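Local coordinates for protein arabinogalactan endo-1,4-beta-galactosidase (Ignisphaera aggregans, PDB 7OSK) that probably hydrolyses internal beta-1,4-galactosidic linkages of arabinogalactan, through a thermostable, calcium-binding catalytic domain of glycoside hydrolase family 53, at residues 306-311 and 370-375. Sequence-based numbering, arbitrary orientation.
With CA (calcium ion), chain C.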
loop_
_atom_site.group_PDB
_atom_site.type_symbol
_atom_site.label_atom_id
_atom_site.label_comp_id
_atom_site.label_asym_id
_atom_site.label_seq_id
_atom_site.Cartn_x
_atom_site.Cartn_y
_atom_site.Cartn_z
ATOM N N PRO A 306 0.414 -6.855 21.444
ATOM C CA PRO A 306 0.893 -5.464 21.452
ATOM C C PRO A 306 1.008 -4.844 20.064
ATOM O O PRO A 306 1.464 -5.500 19.129
ATOM C CB PRO A 306 2.272 -5.573 22.105
ATOM C CG PRO A 306 2.180 -6.764 22.974
ATOM C CD PRO A 306 1.281 -7.727 22.259
ATOM N N ASN A 307 0.598 -3.586 19.943
ATOM C CA ASN A 307 0.609 -2.894 18.662
ATOM C C ASN A 307 1.882 -2.082 18.457
ATOM O O ASN A 307 2.589 -1.761 19.409
ATOM C CB ASN A 307 -0.611 -1.975 18.544
ATOM C CG ASN A 307 -1.907 -2.675 18.909
ATOM O OD1 ASN A 307 -2.305 -3.651 18.270
ATOM N ND2 ASN A 307 -2.583 -2.168 19.935
ATOM N N ILE A 308 2.161 -1.760 17.201
ATOM C CA ILE A 308 3.293 -0.917 16.845
ATOM C C ILE A 308 3.060 0.491 17.387
ATOM O O ILE A 308 3.969 1.121 17.932
ATOM C CB ILE A 308 3.494 -0.900 15.316
ATOM C CG1 ILE A 308 4.201 -2.185 14.883
ATOM C CG2 ILE A 308 4.303 0.314 14.873
ATOM C CD1 ILE A 308 3.908 -2.613 13.467
ATOM N N PHE A 309 1.833 0.976 17.221
ATOM C CA PHE A 309 1.395 2.229 17.830
ATOM C C PHE A 309 0.882 1.929 19.241
ATOM O O PHE A 309 -0.309 1.697 19.452
ATOM C CB PHE A 309 0.317 2.895 16.964
ATOM C CG PHE A 309 0.386 4.400 16.938
ATOM C CD1 PHE A 309 0.487 5.135 18.107
ATOM C CD2 PHE A 309 0.353 5.080 15.732
ATOM C CE1 PHE A 309 0.546 6.522 18.070
ATOM C CE2 PHE A 309 0.409 6.464 15.692
ATOM C CZ PHE A 309 0.508 7.183 16.861
ATOM N N GLY A 310 1.799 1.932 20.205
ATOM C CA GLY A 310 1.521 1.399 21.529
ATOM C C GLY A 310 1.335 2.435 22.618
ATOM O O GLY A 310 0.308 2.452 23.296
ATOM N N SER A 311 2.337 3.289 22.793
ATOM C CA SER A 311 2.329 4.294 23.847
ATOM C C SER A 311 2.238 5.693 23.257
ATOM O O SER A 311 2.320 5.869 22.041
ATOM C CB SER A 311 3.588 4.166 24.700
ATOM O OG SER A 311 4.741 4.144 23.878
ATOM N N ASN A 370 -2.851 -9.287 15.955
ATOM C CA ASN A 370 -2.848 -8.036 15.204
ATOM C C ASN A 370 -2.095 -6.924 15.938
ATOM O O ASN A 370 -2.398 -6.641 17.096
ATOM C CB ASN A 370 -4.285 -7.589 14.935
ATOM C CG ASN A 370 -4.381 -6.575 13.813
ATOM O OD1 ASN A 370 -3.410 -5.885 13.495
ATOM N ND2 ASN A 370 -5.557 -6.477 13.205
ATOM N N PRO A 371 -1.107 -6.296 15.272
ATOM C CA PRO A 371 -0.400 -5.157 15.862
ATOM C C PRO A 371 -0.833 -3.806 15.289
ATOM O O PRO A 371 -0.125 -2.819 15.486
ATOM C CB PRO A 371 1.052 -5.448 15.492
ATOM C CG PRO A 371 0.934 -6.047 14.116
ATOM C CD PRO A 371 -0.393 -6.794 14.082
ATOM N N TRP A 372 -1.976 -3.765 14.606
ATOM C CA TRP A 372 -2.333 -2.608 13.788
ATOM C C TRP A 372 -3.789 -2.156 13.948
ATOM O O TRP A 372 -4.198 -1.156 13.355
ATOM C CB TRP A 372 -2.060 -2.936 12.317
ATOM C CG TRP A 372 -1.900 -1.736 11.434
ATOM C CD1 TRP A 372 -2.855 -1.163 10.649
ATOM C CD2 TRP A 372 -0.708 -0.966 11.241
ATOM N NE1 TRP A 372 -2.334 -0.083 9.979
ATOM C CE2 TRP A 372 -1.016 0.059 10.327
ATOM C CE3 TRP A 372 0.591 -1.043 11.753
ATOM C CZ2 TRP A 372 -0.076 0.998 9.913
ATOM C CZ3 TRP A 372 1.522 -0.108 11.342
ATOM C CH2 TRP A 372 1.183 0.898 10.431
ATOM N N GLU A 373 -4.566 -2.872 14.757
ATOM C CA GLU A 373 -6.013 -2.659 14.788
ATOM C C GLU A 373 -6.390 -1.262 15.285
ATOM O O GLU A 373 -7.474 -0.764 14.976
ATOM C CB GLU A 373 -6.709 -3.725 15.651
ATOM C CG GLU A 373 -6.572 -3.577 17.169
ATOM C CD GLU A 373 -5.464 -4.424 17.775
ATOM O OE1 GLU A 373 -4.638 -4.994 17.025
ATOM O OE2 GLU A 373 -5.427 -4.515 19.020
ATOM N N ASN A 374 -5.500 -0.630 16.045
ATOM C CA ASN A 374 -5.748 0.724 16.527
ATOM C C ASN A 374 -5.357 1.762 15.479
ATOM O O ASN A 374 -5.408 2.962 15.742
ATOM C CB ASN A 374 -4.999 0.994 17.839
ATOM C CG ASN A 374 -3.493 0.968 17.675
ATOM O OD1 ASN A 374 -2.953 0.181 16.899
ATOM N ND2 ASN A 374 -2.805 1.831 18.418
ATOM N N GLN A 375 -4.964 1.287 14.298
ATOM C CA GLN A 375 -4.638 2.160 13.172
ATOM C C GLN A 375 -5.535 1.887 11.968
ATOM O O GLN A 375 -5.355 2.486 10.912
ATOM C CB GLN A 375 -3.177 1.993 12.759
ATOM C CG GLN A 375 -2.175 2.572 13.735
ATOM C CD GLN A 375 -0.785 2.667 13.141
ATOM O OE1 GLN A 375 0.180 2.151 13.703
ATOM N NE2 GLN A 375 -0.676 3.330 11.996
HETATM CA CA CA C . -3.465 -5.755 18.961
HETATM O O HOH W 1 -0.309 0.114 15.698
#
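N307 and E373 meet through a shared calcium ion: the amide oxygen N307 OD1 sits 2.5 Å from the metal, while E373 grips it with both carboxylate oxygens, OE1 at 2.4 Å and OE2 at 2.3 Å. Their flat groups stand 80° apart, and the backbone carbonyl N370 O adds a fourth ligand. D301 OD1, D303 OD1 and H305 O complete the sphere, and S302 is a further polar partner of the E373 carboxylate. N370 OD1 accepts from W372 N, forming an Asx turn.

Two direct hydrogen bonds tie the loops. I308 N donates to P371 O, on a lone pair and nearly straight (160° at the hydrogen). N374 ND2 donates to F309 O at 2.7 Å, again on a lone pair but bent (140°). A bridging water accepts from F309 N and lies 2.9 Å from both N374 OD1 and Q375 OE1. An alanine in place of N374 would probably leave F309 O without this donor and the bridging water without its contact to OD1.

Q375 OE1 also lies in the plane of the F309 ring, 3.6 Å from CD2, while Q375 NE2 hydrogen-bonds to Y265 OH.

Apolar contact is slighter: I308 CD1 reaches the edge of the W372 indole at CE3, 4.1 Å away.

Calcium and hydrogen bonds thus join the loops following strands 287-293 and 346-352, the seventh and eighth of this family 53 (beta/alpha)8 catalytic barrel.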